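Local coordinates for viral macrophage inflammatory protein 2 (PDB 2FHT) that binds a wide range of chemokine receptors, CXCR4 among them, and blocks infection by several HIV-1 strains, at residues Tyr15-Tyr29 against Lys37-Cys51. Numbering follows the deposited sequence.
Sequences YQKRPLPQVLLSSWY and KPGVIFLTKRGRQVC
Bends at chi3 and chi4 (-85°) fold the K37 chain back over one face of the Y15 ring. Its NZ sits 3.3 Å from the Y15 ring centroid, a cation-pi contact, and CE follows over the same face. That ammonium also donates to C12 O. Y29 has CG between its backbone N and carbonyl carbon (chi1 56°), which turns the ring across strand 39-44 toward Q49. I41 CB covers one ring face, and L43 CG meets the ring edge in plane. Y29 OH lies 2.7 Å from Q49 OE1.

Strands 25-30 and 39-44 form the first hairpin of the three-stranded antiparallel sheet of the chemokine fold. A classic beta bulge sets both S26 and S27 opposite L43. S26 N gives L43 O the shorter bond, 2.7 Å, and S27 N only a weak one.

On the sheet face that carries W28 and F42, W28 CB packs 3.6 Å from F42 CD2, with the rings oblique. L20 CD1 touches F42 CD1 and V50 CG1, and helix 57-65 adds W58 and L62 to this core. The K45 chain runs straight out past CG, and its NZ donates a hydrogen bond to V23 O from above the carbonyl plane. K45 N donates to L24 O with an N-H...O angle of 179°.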
loop_
_atom_site.group_PDB
_atom_site.type_symbol
_atom_site.label_atom_id
_atom_site.label_comp_id
_atom_site.label_asym_id
_atom_site.label_seq_id
_atom_site.Cartn_x
_atom_site.Cartn_y
_atom_site.Cartn_z
ATOM N N TYR A 15 -2.116 8.638 -4.901
ATOM C CA TYR A 15 -2.755 7.961 -3.773
ATOM C C TYR A 15 -4.290 7.904 -3.801
ATOM O O TYR A 15 -4.949 8.760 -4.399
ATOM C CB TYR A 15 -2.355 8.674 -2.486
ATOM C CG TYR A 15 -0.891 8.942 -2.317
ATOM C CD1 TYR A 15 0.016 7.902 -2.206
ATOM C CD2 TYR A 15 -0.432 10.230 -2.134
ATOM C CE1 TYR A 15 1.344 8.136 -1.901
ATOM C CE2 TYR A 15 0.892 10.478 -1.833
ATOM C CZ TYR A 15 1.776 9.427 -1.708
ATOM O OH TYR A 15 3.094 9.672 -1.375
ATOM N N GLN A 16 -4.849 6.875 -3.171
ATOM C CA GLN A 16 -6.296 6.723 -3.035
ATOM C C GLN A 16 -6.637 7.821 -2.044
ATOM O O GLN A 16 -6.138 7.804 -0.935
ATOM C CB GLN A 16 -6.616 5.377 -2.391
ATOM C CG GLN A 16 -8.091 5.068 -2.280
ATOM C CD GLN A 16 -8.649 4.458 -3.553
ATOM O OE1 GLN A 16 -8.258 4.834 -4.663
ATOM N NE2 GLN A 16 -9.572 3.504 -3.400
ATOM N N LYS A 17 -7.470 8.782 -2.428
ATOM C CA LYS A 17 -7.806 9.897 -1.532
ATOM C C LYS A 17 -8.736 9.537 -0.371
ATOM O O LYS A 17 -8.457 9.834 0.791
ATOM C CB LYS A 17 -8.429 11.058 -2.318
ATOM C CG LYS A 17 -8.158 11.065 -3.817
ATOM C CD LYS A 17 -9.113 10.118 -4.560
ATOM C CE LYS A 17 -9.077 10.373 -6.067
ATOM N NZ LYS A 17 -9.327 11.811 -6.386
ATOM N N ARG A 18 -9.884 8.975 -0.718
ATOM C CA ARG A 18 -10.900 8.574 0.247
ATOM C C ARG A 18 -10.490 7.317 1.001
ATOM O O ARG A 18 -10.129 6.318 0.395
ATOM C CB ARG A 18 -12.221 8.321 -0.498
ATOM C CG ARG A 18 -12.005 7.521 -1.803
ATOM C CD ARG A 18 -13.248 7.387 -2.684
ATOM N NE ARG A 18 -12.968 6.691 -3.949
ATOM C CZ ARG A 18 -12.800 5.372 -4.077
ATOM N NH1 ARG A 18 -12.872 4.569 -3.022
ATOM N NH2 ARG A 18 -12.583 4.849 -5.277
ATOM N N PRO A 19 -10.558 7.355 2.339
ATOM C CA PRO A 19 -10.216 6.241 3.223
ATOM C C PRO A 19 -10.830 4.901 2.779
ATOM O O PRO A 19 -11.961 4.841 2.268
ATOM C CB PRO A 19 -10.776 6.710 4.558
ATOM C CG PRO A 19 -10.493 8.163 4.521
ATOM C CD PRO A 19 -10.918 8.548 3.128
ATOM N N LEU A 20 -10.047 3.835 2.896
ATOM C CA LEU A 20 -10.500 2.503 2.509
ATOM C C LEU A 20 -11.060 1.776 3.708
ATOM O O LEU A 20 -10.492 1.793 4.790
ATOM C CB LEU A 20 -9.347 1.681 1.942
ATOM C CG LEU A 20 -8.717 2.084 0.612
ATOM C CD1 LEU A 20 -7.297 1.510 0.538
ATOM C CD2 LEU A 20 -9.591 1.604 -0.558
ATOM N N PRO A 21 -12.194 1.112 3.521
ATOM C CA PRO A 21 -12.786 0.382 4.635
ATOM C C PRO A 21 -12.051 -0.955 4.818
ATOM O O PRO A 21 -11.934 -1.756 3.886
ATOM C CB PRO A 21 -14.237 0.214 4.187
ATOM C CG PRO A 21 -14.104 0.050 2.686
ATOM C CD PRO A 21 -13.065 1.097 2.330
ATOM N N GLN A 22 -11.559 -1.176 6.027
ATOM C CA GLN A 22 -10.819 -2.377 6.351
ATOM C C GLN A 22 -11.403 -3.670 5.851
ATOM O O GLN A 22 -10.668 -4.549 5.414
ATOM C CB GLN A 22 -10.624 -2.501 7.858
ATOM C CG GLN A 22 -9.922 -3.798 8.246
ATOM C CD GLN A 22 -9.579 -3.868 9.703
ATOM O OE1 GLN A 22 -10.384 -3.512 10.555
ATOM N NE2 GLN A 22 -8.375 -4.335 10.004
ATOM N N VAL A 23 -12.720 -3.807 5.978
ATOM C CA VAL A 23 -13.432 -5.027 5.577
ATOM C C VAL A 23 -13.297 -5.365 4.095
ATOM O O VAL A 23 -13.667 -6.455 3.668
ATOM C CB VAL A 23 -14.932 -4.979 6.053
ATOM C CG1 VAL A 23 -15.744 -6.147 5.488
ATOM C CG2 VAL A 23 -14.990 -5.011 7.583
ATOM N N LEU A 24 -12.763 -4.434 3.312
ATOM C CA LEU A 24 -12.550 -4.666 1.885
ATOM C C LEU A 24 -11.120 -5.203 1.636
ATOM O O LEU A 24 -10.863 -5.888 0.636
ATOM C CB LEU A 24 -12.743 -3.345 1.128
ATOM C CG LEU A 24 -12.831 -3.301 -0.408
ATOM C CD1 LEU A 24 -14.066 -4.066 -0.895
ATOM C CD2 LEU A 24 -12.890 -1.832 -0.883
ATOM N N LEU A 25 -10.228 -4.929 2.598
ATOM C CA LEU A 25 -8.796 -5.259 2.546
ATOM C C LEU A 25 -8.286 -6.508 3.245
ATOM O O LEU A 25 -8.711 -6.841 4.350
ATOM C CB LEU A 25 -8.002 -4.089 3.103
ATOM C CG LEU A 25 -7.964 -2.710 2.436
ATOM C CD1 LEU A 25 -8.681 -2.676 1.112
ATOM C CD2 LEU A 25 -8.488 -1.660 3.375
ATOM N N SER A 26 -7.262 -7.112 2.656
ATOM C CA SER A 26 -6.668 -8.301 3.228
ATOM C C SER A 26 -5.295 -8.069 3.897
ATOM O O SER A 26 -5.056 -8.554 5.003
ATOM C CB SER A 26 -6.601 -9.420 2.182
ATOM O OG SER A 26 -5.457 -9.305 1.360
ATOM N N SER A 27 -4.431 -7.270 3.278
ATOM C CA SER A 27 -3.101 -7.001 3.824
ATOM C C SER A 27 -2.479 -5.814 3.124
ATOM O O SER A 27 -3.122 -5.145 2.311
ATOM C CB SER A 27 -2.187 -8.214 3.608
ATOM O OG SER A 27 -2.064 -8.518 2.221
ATOM N N TRP A 28 -1.216 -5.544 3.423
ATOM C CA TRP A 28 -0.538 -4.430 2.773
ATOM C C TRP A 28 0.960 -4.705 2.705
ATOM O O TRP A 28 1.461 -5.608 3.379
ATOM C CB TRP A 28 -0.778 -3.122 3.546
ATOM C CG TRP A 28 -0.149 -3.093 4.934
ATOM C CD1 TRP A 28 -0.672 -3.614 6.087
ATOM C CD2 TRP A 28 1.105 -2.513 5.297
ATOM N NE1 TRP A 28 0.177 -3.390 7.135
ATOM C CE2 TRP A 28 1.270 -2.711 6.684
ATOM C CE3 TRP A 28 2.106 -1.839 4.579
ATOM C CZ2 TRP A 28 2.403 -2.266 7.370
ATOM C CZ3 TRP A 28 3.225 -1.402 5.260
ATOM C CH2 TRP A 28 3.364 -1.611 6.644
ATOM N N TYR A 29 1.669 -3.943 1.874
ATOM C CA TYR A 29 3.114 -4.079 1.779
ATOM C C TYR A 29 3.672 -2.725 1.395
ATOM O O TYR A 29 2.989 -1.943 0.721
ATOM C CB TYR A 29 3.520 -5.177 0.798
ATOM C CG TYR A 29 2.976 -5.032 -0.593
ATOM C CD1 TYR A 29 1.757 -5.611 -0.949
ATOM C CD2 TYR A 29 3.709 -4.385 -1.579
ATOM C CE1 TYR A 29 1.284 -5.556 -2.263
ATOM C CE2 TYR A 29 3.255 -4.328 -2.888
ATOM C CZ TYR A 29 2.044 -4.914 -3.228
ATOM O OH TYR A 29 1.616 -4.869 -4.538
ATOM N N LYS A 37 7.821 8.944 -4.074
ATOM C CA LYS A 37 6.738 9.158 -3.129
ATOM C C LYS A 37 6.692 8.002 -2.155
ATOM O O LYS A 37 6.745 6.856 -2.556
ATOM C CB LYS A 37 5.397 9.273 -3.867
ATOM C CG LYS A 37 5.229 10.576 -4.635
ATOM C CD LYS A 37 4.095 10.567 -5.663
ATOM C CE LYS A 37 2.719 10.508 -5.031
ATOM N NZ LYS A 37 2.335 9.101 -4.744
ATOM N N PRO A 38 6.723 8.293 -0.854
ATOM C CA PRO A 38 6.669 7.225 0.149
ATOM C C PRO A 38 5.252 6.643 0.223
ATOM O O PRO A 38 4.310 7.329 0.664
ATOM C CB PRO A 38 7.018 7.963 1.441
ATOM C CG PRO A 38 6.513 9.351 1.193
ATOM C CD PRO A 38 6.956 9.603 -0.226
ATOM N N GLY A 39 5.108 5.366 -0.117
ATOM C CA GLY A 39 3.782 4.776 -0.083
ATOM C C GLY A 39 3.630 3.347 0.372
ATOM O O GLY A 39 4.588 2.662 0.683
ATOM N N VAL A 40 2.386 2.945 0.565
ATOM C CA VAL A 40 2.089 1.572 0.945
ATOM C C VAL A 40 1.010 1.081 0.004
ATOM O O VAL A 40 0.206 1.869 -0.488
ATOM C CB VAL A 40 1.606 1.417 2.421
ATOM C CG1 VAL A 40 2.722 1.774 3.419
ATOM C CG2 VAL A 40 0.379 2.230 2.662
ATOM N N ILE A 41 1.044 -0.201 -0.315
ATOM C CA ILE A 41 0.042 -0.785 -1.188
ATOM C C ILE A 41 -0.891 -1.706 -0.394
ATOM O O ILE A 41 -0.430 -2.630 0.279
ATOM C CB ILE A 41 0.701 -1.600 -2.328
ATOM C CG1 ILE A 41 1.589 -0.683 -3.185
ATOM C CG2 ILE A 41 -0.362 -2.290 -3.166
ATOM C CD1 ILE A 41 2.582 -1.422 -4.123
ATOM N N PHE A 42 -2.188 -1.409 -0.412
ATOM C CA PHE A 42 -3.163 -2.256 0.264
ATOM C C PHE A 42 -3.651 -3.306 -0.719
ATOM O O PHE A 42 -3.821 -3.015 -1.905
ATOM C CB PHE A 42 -4.361 -1.445 0.787
ATOM C CG PHE A 42 -4.048 -0.614 1.992
ATOM C CD1 PHE A 42 -3.862 0.757 1.875
ATOM C CD2 PHE A 42 -3.848 -1.218 3.237
ATOM C CE1 PHE A 42 -3.487 1.510 2.972
ATOM C CE2 PHE A 42 -3.470 -0.473 4.339
ATOM C CZ PHE A 42 -3.281 0.892 4.214
ATOM N N LEU A 43 -3.763 -4.544 -0.260
ATOM C CA LEU A 43 -4.262 -5.616 -1.097
ATOM C C LEU A 43 -5.687 -5.817 -0.665
ATOM O O LEU A 43 -5.957 -5.976 0.523
ATOM C CB LEU A 43 -3.456 -6.899 -0.890
ATOM C CG LEU A 43 -2.052 -6.848 -1.496
ATOM C CD1 LEU A 43 -1.252 -8.054 -1.062
ATOM C CD2 LEU A 43 -2.159 -6.811 -3.022
ATOM N N THR A 44 -6.619 -5.690 -1.598
ATOM C CA THR A 44 -8.022 -5.869 -1.249
ATOM C C THR A 44 -8.370 -7.345 -1.301
ATOM O O THR A 44 -7.587 -8.157 -1.825
ATOM C CB THR A 44 -8.969 -5.026 -2.158
ATOM O OG1 THR A 44 -9.004 -5.559 -3.492
ATOM C CG2 THR A 44 -8.486 -3.553 -2.196
ATOM N N LYS A 45 -9.471 -7.711 -0.647
ATOM C CA LYS A 45 -9.921 -9.100 -0.636
ATOM C C LYS A 45 -10.298 -9.487 -2.069
ATOM O O LYS A 45 -10.113 -10.621 -2.483
ATOM C CB LYS A 45 -11.104 -9.259 0.317
ATOM C CG LYS A 45 -10.767 -8.967 1.778
ATOM C CD LYS A 45 -12.013 -8.960 2.673
ATOM C CE LYS A 45 -11.625 -8.708 4.128
ATOM N NZ LYS A 45 -12.761 -8.376 5.037
ATOM N N ARG A 46 -10.811 -8.519 -2.821
ATOM C CA ARG A 46 -11.179 -8.710 -4.224
ATOM C C ARG A 46 -9.941 -9.023 -5.085
ATOM O O ARG A 46 -10.070 -9.533 -6.198
ATOM C CB ARG A 46 -11.865 -7.440 -4.744
ATOM C CG ARG A 46 -12.062 -7.369 -6.264
ATOM C CD ARG A 46 -12.486 -5.966 -6.686
ATOM N NE ARG A 46 -12.528 -5.776 -8.136
ATOM C CZ ARG A 46 -12.297 -4.611 -8.740
ATOM N NH1 ARG A 46 -11.997 -3.529 -8.025
ATOM N NH2 ARG A 46 -12.384 -4.516 -10.060
ATOM N N GLY A 47 -8.753 -8.694 -4.579
ATOM C CA GLY A 47 -7.518 -8.956 -5.300
ATOM C C GLY A 47 -6.746 -7.705 -5.695
ATOM O O GLY A 47 -5.545 -7.770 -5.996
ATOM N N ARG A 48 -7.440 -6.569 -5.703
ATOM C CA ARG A 48 -6.858 -5.284 -6.077
ATOM C C ARG A 48 -5.650 -4.799 -5.252
ATOM O O ARG A 48 -5.451 -5.222 -4.118
ATOM C CB ARG A 48 -7.957 -4.215 -6.081
ATOM C CG ARG A 48 -8.802 -4.157 -7.349
ATOM C CD ARG A 48 -9.370 -5.517 -7.759
ATOM N NE ARG A 48 -8.382 -6.415 -8.360
ATOM C CZ ARG A 48 -8.221 -6.607 -9.669
ATOM N NH1 ARG A 48 -8.985 -5.968 -10.548
ATOM N NH2 ARG A 48 -7.276 -7.428 -10.104
ATOM N N GLN A 49 -4.811 -3.977 -5.888
ATOM C CA GLN A 49 -3.625 -3.357 -5.275
ATOM C C GLN A 49 -3.897 -1.851 -5.235
ATOM O O GLN A 49 -3.964 -1.213 -6.288
ATOM C CB GLN A 49 -2.379 -3.598 -6.135
ATOM C CG GLN A 49 -1.703 -4.934 -5.920
ATOM C CD GLN A 49 -0.465 -5.108 -6.774
ATOM O OE1 GLN A 49 0.403 -4.241 -6.814
ATOM N NE2 GLN A 49 -0.402 -6.219 -7.504
ATOM N N VAL A 50 -4.036 -1.279 -4.039
ATOM C CA VAL A 50 -4.324 0.159 -3.905
ATOM C C VAL A 50 -3.200 0.932 -3.198
ATOM O O VAL A 50 -2.779 0.589 -2.099
ATOM C CB VAL A 50 -5.684 0.405 -3.169
ATOM C CG1 VAL A 50 -6.065 1.864 -3.216
ATOM C CG2 VAL A 50 -6.774 -0.432 -3.781
ATOM N N CYS A 51 -2.725 1.979 -3.856
ATOM C CA CYS A 51 -1.669 2.843 -3.337
ATOM C C CYS A 51 -2.194 3.825 -2.312
ATOM O O CYS A 51 -3.204 4.502 -2.557
ATOM C CB CYS A 51 -1.053 3.638 -4.483
ATOM S SG CYS A 51 0.300 2.762 -5.277
#